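Local coordinates for protein CDP-glucose-4,6-dehydratase (Yersinia pseudotuberculosis, PDB 1RKX) that catalyses the 4,6-dehydration of CDP-D-glucose as an NAD-binding member of the short-chain dehydrogenase/reductase family, at residues 97-100 against 101-104; 323-326 against 327-331. All coordinates share one frame; numbering follows the deposited sequence.

Overall arrangement
Both contacts are local and lie in series along the chain, neither nesting nor crossing. Contact 1 comes first: at 97-100 against 101-104 the short helix 93-98 ends and, across Glu99, helix 100-121 begins. It thus closes a tight turn in the Rossmann-type domain, following strand 83-86 of the seven-stranded parallel sheet, with the side chain of Glu102 about 8 Å from the bound NAD. Contact 2, 323-326 against 327-331, bridges no loop; it is one stretch near the start of helix 322-338, whose side chains pack on helices 207-216, 272-283 and 342-355 and on strand 229-234. The centres of the two contacts are 34 Å apart and their nearest atoms about 26 Å apart.

Contact 1: 97-100 against 101-104; sequences YSEP and VETY
Glu99 sits at the N-cap of helix 100-121, where its carbonyl O takes the backbone N of Thr103 at 3.2 Å, and the next helical bond runs from Tyr104 N to Pro100 O at 3.0 Å. Thr103 grips the same Glu99 O a second time, with its hydroxyl OG1 at 3.0 Å. The two donors arrive from opposite faces of the carbonyl plane, OG1 standing well above it, 38° out. This double hold is possible because Thr103 OG1 lies anti to its own carbonyl carbon and beside its backbone N. Pro100, with no N-H to offer, fills the first position of the helix, while Tyr104 lays CD1 of its ring 3.3 Å from Pro100 O.

The side chains of Glu99 and Glu102 cross at about a right angle. Glu102 is bent at chi2 (60°), which folds OE1 back to 3.2 Å from Glu99 CB, whereas Glu99 stays extended beyond CG. The carboxylate planes are turned 58° apart, and Glu99 OE1 and Glu102 OE1 come within 4.2 Å of each other; the proximity of like charges would probably make it somewhat harder for both to be ionised.

Gln90 NE2 adds a further hydrogen bond to Thr103 OG1, and Tyr104 OH bonds to Asn159 OD1. The start of helix 100-121 is thus packed on helix 156-175 of its own chain, which carries the NAD-binding Lys161, and, through Pro100, Val101 and Tyr104, on Glu116 and Ser170 of the second subunit.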
ATOM      1  N   TYR C  97       4.710 -25.258 -16.288  1.00 19.61           N
ATOM      2  CA  TYR C  97       3.325 -25.447 -16.701  1.00 21.66           C
ATOM      3  C   TYR C  97       3.017 -26.918 -16.943  1.00 20.32           C
ATOM      4  O   TYR C  97       1.888 -27.360 -16.734  1.00 21.49           O
ATOM      5  CB  TYR C  97       3.012 -24.645 -17.972  1.00 22.70           C
ATOM      6  CG  TYR C  97       2.715 -23.190 -17.701  1.00 23.51           C
ATOM      7  CD1 TYR C  97       3.599 -22.188 -18.092  1.00 23.77           C
ATOM      8  CD2 TYR C  97       1.541 -22.817 -17.049  1.00 24.18           C
ATOM      9  CE1 TYR C  97       3.319 -20.842 -17.838  1.00 23.88           C
ATOM     10  CE2 TYR C  97       1.252 -21.488 -16.796  1.00 24.23           C
ATOM     11  CZ  TYR C  97       2.139 -20.505 -17.193  1.00 23.39           C
ATOM     12  OH  TYR C  97       1.821 -19.191 -16.968  1.00 25.21           O
ATOM     13  N   SER C  98       4.015 -27.681 -17.379  1.00 22.59           N
ATOM     14  CA  SER C  98       3.794 -29.101 -17.633  1.00 24.76           C
ATOM     15  C   SER C  98       4.188 -29.963 -16.438  1.00 19.98           C
ATOM     16  O   SER C  98       3.729 -31.093 -16.311  1.00 19.93           O
ATOM     17  CB  SER C  98       4.568 -29.551 -18.875  1.00 26.93           C
ATOM     18  OG  SER C  98       5.956 -29.364 -18.709  1.00 34.33           O
ATOM     19  N   GLU C  99       5.031 -29.424 -15.564  1.00 19.85           N
ATOM     20  CA  GLU C  99       5.479 -30.144 -14.375  1.00 20.43           C
ATOM     21  C   GLU C  99       5.379 -29.239 -13.149  1.00 19.16           C
ATOM     22  O   GLU C  99       6.377 -28.937 -12.501  1.00 20.88           O
ATOM     23  CB  GLU C  99       6.925 -30.601 -14.553  1.00 25.82           C
ATOM     24  CG  GLU C  99       7.119 -31.657 -15.624  1.00 35.09           C
ATOM     25  CD  GLU C  99       8.585 -31.988 -15.838  1.00 40.73           C
ATOM     26  OE1 GLU C  99       9.310 -32.154 -14.832  1.00 41.38           O
ATOM     27  OE2 GLU C  99       9.010 -32.090 -17.009  1.00 43.87           O
ATOM     28  N   PRO C 100       4.163 -28.801 -12.810  1.00 17.62           N
ATOM     29  CA  PRO C 100       4.005 -27.926 -11.647  1.00 15.97           C
ATOM     30  C   PRO C 100       4.451 -28.553 -10.315  1.00 15.73           C
ATOM     31  O   PRO C 100       5.139 -27.919  -9.516  1.00 14.49           O
ATOM     32  CB  PRO C 100       2.511 -27.584 -11.681  1.00 17.17           C
ATOM     33  CG  PRO C 100       1.892 -28.814 -12.307  1.00 17.56           C
ATOM     34  CD  PRO C 100       2.861 -29.103 -13.432  1.00 16.18           C
ATOM     35  N   VAL C 101       4.078 -29.806 -10.088  1.00 14.54           N
ATOM     36  CA  VAL C 101       4.424 -30.483  -8.848  1.00 15.93           C
ATOM     37  C   VAL C 101       5.940 -30.535  -8.628  1.00 16.89           C
ATOM     38  O   VAL C 101       6.430 -30.193  -7.546  1.00 15.49           O
ATOM     39  CB  VAL C 101       3.827 -31.912  -8.826  1.00 16.54           C
ATOM     40  CG1 VAL C 101       4.154 -32.601  -7.503  1.00 18.01           C
ATOM     41  CG2 VAL C 101       2.310 -31.840  -9.029  1.00 13.75           C
ATOM     42  N   GLU C 102       6.681 -30.949  -9.652  1.00 16.76           N
ATOM     43  CA  GLU C 102       8.134 -31.021  -9.551  1.00 19.72           C
ATOM     44  C   GLU C 102       8.727 -29.631  -9.291  1.00 17.34           C
ATOM     45  O   GLU C 102       9.733 -29.497  -8.591  1.00 17.61           O
ATOM     46  CB  GLU C 102       8.734 -31.594 -10.842  1.00 25.58           C
ATOM     47  CG  GLU C 102       8.346 -33.041 -11.143  1.00 34.97           C
ATOM     48  CD  GLU C 102       6.842 -33.237 -11.307  1.00 41.27           C
ATOM     49  OE1 GLU C 102       6.202 -32.443 -12.035  1.00 40.27           O
ATOM     50  OE2 GLU C 102       6.305 -34.197 -10.709  1.00 44.28           O
ATOM     51  N   THR C 103       8.105 -28.603  -9.860  1.00 14.58           N
ATOM     52  CA  THR C 103       8.593 -27.236  -9.679  1.00 16.39           C
ATOM     53  C   THR C 103       8.466 -26.836  -8.219  1.00 16.44           C
ATOM     54  O   THR C 103       9.411 -26.303  -7.623  1.00 14.95           O
ATOM     55  CB  THR C 103       7.804 -26.229 -10.542  1.00 16.82           C
ATOM     56  OG1 THR C 103       8.014 -26.517 -11.927  1.00 17.08           O
ATOM     57  CG2 THR C 103       8.266 -24.805 -10.255  1.00 17.09           C
ATOM     58  N   TYR C 104       7.297 -27.094  -7.642  1.00 14.40           N
ATOM     59  CA  TYR C 104       7.068 -26.761  -6.247  1.00 14.10           C
ATOM     60  C   TYR C 104       7.923 -27.607  -5.310  1.00 15.07           C
ATOM     61  O   TYR C 104       8.486 -27.088  -4.348  1.00 15.03           O
ATOM     62  CB  TYR C 104       5.589 -26.917  -5.878  1.00 14.79           C
ATOM     63  CG  TYR C 104       4.736 -25.722  -6.268  1.00 12.33           C
ATOM     64  CD1 TYR C 104       3.825 -25.800  -7.324  1.00 13.59           C
ATOM     65  CD2 TYR C 104       4.843 -24.514  -5.578  1.00 11.68           C
ATOM     66  CE1 TYR C 104       3.038 -24.701  -7.683  1.00 11.80           C
ATOM     67  CE2 TYR C 104       4.065 -23.403  -5.927  1.00 13.24           C
ATOM     68  CZ  TYR C 104       3.164 -23.506  -6.981  1.00 14.13           C
ATOM     69  OH  TYR C 104       2.389 -22.418  -7.326  1.00 14.28           O
TER

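Contact 2: 323-326 against 327-331; sequences NTTL and EYIVG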
ATOM      1  N   ASN C 323      26.171  -3.009 -24.044  1.00 33.01           N
ATOM      2  CA  ASN C 323      27.112  -3.136 -25.156  1.00 36.98           C
ATOM      3  C   ASN C 323      28.376  -3.876 -24.737  1.00 31.10           C
ATOM      4  O   ASN C 323      28.811  -4.803 -25.413  1.00 28.42           O
ATOM      5  CB  ASN C 323      27.493  -1.760 -25.707  1.00 49.47           C
ATOM      6  CG  ASN C 323      26.313  -1.019 -26.299  1.00 62.86           C
ATOM      7  OD1 ASN C 323      26.480  -0.010 -26.983  1.00 70.74           O
ATOM      8  ND2 ASN C 323      25.108  -1.510 -26.031  1.00 71.14           N
ATOM      9  N   THR C 324      28.968  -3.452 -23.626  1.00 25.96           N
ATOM     10  CA  THR C 324      30.171  -4.090 -23.119  1.00 26.61           C
ATOM     11  C   THR C 324      29.884  -5.572 -22.890  1.00 24.60           C
ATOM     12  O   THR C 324      30.652  -6.445 -23.312  1.00 23.50           O
ATOM     13  CB  THR C 324      30.607  -3.457 -21.787  1.00 27.66           C
ATOM     14  OG1 THR C 324      30.936  -2.079 -21.998  1.00 29.63           O
ATOM     15  CG2 THR C 324      31.809  -4.186 -21.208  1.00 29.56           C
ATOM     16  N   THR C 325      28.767  -5.847 -22.228  1.00 21.75           N
ATOM     17  CA  THR C 325      28.356  -7.219 -21.929  1.00 22.60           C
ATOM     18  C   THR C 325      28.180  -8.064 -23.191  1.00 21.89           C
ATOM     19  O   THR C 325      28.668  -9.194 -23.258  1.00 22.98           O
ATOM     20  CB  THR C 325      27.047  -7.213 -21.099  1.00 23.05           C
ATOM     21  OG1 THR C 325      27.339  -6.708 -19.787  1.00 23.30           O
ATOM     22  CG2 THR C 325      26.446  -8.620 -20.992  1.00 22.46           C
ATOM     23  N   LEU C 326      27.497  -7.520 -24.195  1.00 22.91           N
ATOM     24  CA  LEU C 326      27.285  -8.250 -25.445  1.00 22.41           C
ATOM     25  C   LEU C 326      28.616  -8.542 -26.140  1.00 22.77           C
ATOM     26  O   LEU C 326      28.780  -9.580 -26.782  1.00 23.03           O
ATOM     27  CB  LEU C 326      26.371  -7.451 -26.386  1.00 24.06           C
ATOM     28  CG  LEU C 326      24.900  -7.325 -25.974  1.00 25.69           C
ATOM     29  CD1 LEU C 326      24.152  -6.430 -26.954  1.00 25.22           C
ATOM     30  CD2 LEU C 326      24.267  -8.715 -25.931  1.00 26.92           C
ATOM     31  N   GLU C 327      29.562  -7.619 -26.018  1.00 26.07           N
ATOM     32  CA  GLU C 327      30.872  -7.804 -26.623  1.00 31.38           C
ATOM     33  C   GLU C 327      31.547  -9.010 -25.973  1.00 28.92           C
ATOM     34  O   GLU C 327      32.123  -9.848 -26.661  1.00 26.80           O
ATOM     35  CB  GLU C 327      31.714  -6.540 -26.445  1.00 37.25           C
ATOM     36  CG  GLU C 327      33.164  -6.682 -26.863  1.00 49.79           C
ATOM     37  CD  GLU C 327      33.836  -5.342 -27.061  1.00 54.49           C
ATOM     38  OE1 GLU C 327      33.801  -4.826 -28.196  1.00 56.93           O
ATOM     39  OE2 GLU C 327      34.385  -4.796 -26.083  1.00 56.53           O
ATOM     40  N   TYR C 328      31.470  -9.099 -24.650  1.00 25.71           N
ATOM     41  CA  TYR C 328      32.056 -10.233 -23.940  1.00 28.22           C
ATOM     42  C   TYR C 328      31.359 -11.552 -24.308  1.00 28.10           C
ATOM     43  O   TYR C 328      32.024 -12.588 -24.405  1.00 28.71           O
ATOM     44  CB  TYR C 328      31.974 -10.036 -22.419  1.00 28.93           C
ATOM     45  CG  TYR C 328      33.064  -9.168 -21.811  1.00 30.91           C
ATOM     46  CD1 TYR C 328      32.854  -7.811 -21.558  1.00 29.83           C
ATOM     47  CD2 TYR C 328      34.299  -9.718 -21.461  1.00 30.90           C
ATOM     48  CE1 TYR C 328      33.848  -7.024 -20.966  1.00 30.56           C
ATOM     49  CE2 TYR C 328      35.300  -8.940 -20.869  1.00 32.27           C
ATOM     50  CZ  TYR C 328      35.067  -7.596 -20.625  1.00 31.95           C
ATOM     51  OH  TYR C 328      36.054  -6.831 -20.040  1.00 33.81           O
ATOM     52  N   ILE C 329      30.035 -11.507 -24.514  1.00 26.66           N
ATOM     53  CA  ILE C 329      29.237 -12.693 -24.855  1.00 27.76           C
ATOM     54  C   ILE C 329      29.708 -13.291 -26.169  1.00 28.90           C
ATOM     55  O   ILE C 329      30.000 -14.484 -26.257  1.00 25.43           O
ATOM     56  CB  ILE C 329      27.721 -12.366 -25.011  1.00 27.25           C
ATOM     57  CG1 ILE C 329      27.190 -11.661 -23.762  1.00 31.01           C
ATOM     58  CG2 ILE C 329      26.937 -13.642 -25.290  1.00 27.99           C
ATOM     59  CD1 ILE C 329      27.543 -12.339 -22.490  1.00 31.59           C
ATOM     60  N   VAL C 330      29.767 -12.454 -27.197  1.00 26.12           N
ATOM     61  CA  VAL C 330      30.196 -12.905 -28.510  1.00 24.99           C
ATOM     62  C   VAL C 330      31.625 -13.429 -28.425  1.00 29.09           C
ATOM     63  O   VAL C 330      31.956 -14.461 -29.009  1.00 30.32           O
ATOM     64  CB  VAL C 330      30.113 -11.756 -29.545  1.00 28.94           C
ATOM     65  CG1 VAL C 330      30.741 -12.189 -30.866  1.00 26.08           C
ATOM     66  CG2 VAL C 330      28.661 -11.363 -29.759  1.00 22.85           C
ATOM     67  N   GLY C 331      32.467 -12.725 -27.680  1.00 29.80           N
ATOM     68  CA  GLY C 331      33.847 -13.151 -27.542  1.00 28.07           C
ATOM     69  C   GLY C 331      33.954 -14.533 -26.922  1.00 26.54           C
ATOM     70  O   GLY C 331      34.679 -15.399 -27.423  1.00 26.27           O
TER
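Leu326 O accepts the backbone N-H of Val330 at 3.1 Å in a nearly straight bond, 174° at the hydrogen, and Val330 CG2 lies 3.5 Å from that same oxygen. Leu326 thus meets the turn after it mainly through its backbone, as its isobutyl group is carried off the other way, onto Gln278 and Met279 of helix 272-283.

Glu327 faces the turn before it, giving its N-H to Asn323 O at 3.0 Å and tucking CB against Thr324 O, 3.3 Å away. With CG anti to the backbone N (chi1 172°) and the chain extended beyond it, the carboxylate is led away from the preceding turn while the side chain touches Tyr282.

These are the i to i+4 bonds of a regular alpha-helix, 322-338, that packs against strand 229-234 and helices 207-216, 272-283 and 342-355. Thr325 and Ile329 lie side by side along the buried face that meets His234 of that strand, and Ile329 also reaches Val208 and Leu212; its side chain is about 7 Å from that of the NAD-binding Phe20.

Thr324, like Leu326, faces the turn that follows: it packs alongside Tyr328, the two side chains pointing the same way, with methyl CG2 of Thr324 3.5 Å from ring atom CE1 of Tyr328. Thr324 O meets the ring at its edge, near the plane, 3.1 Å from Tyr328 CD1, besides accepting Tyr328 N. The Tyr328 ring stacks on Trp320 and also touches Glu349 and Asn352 of helix 342-355.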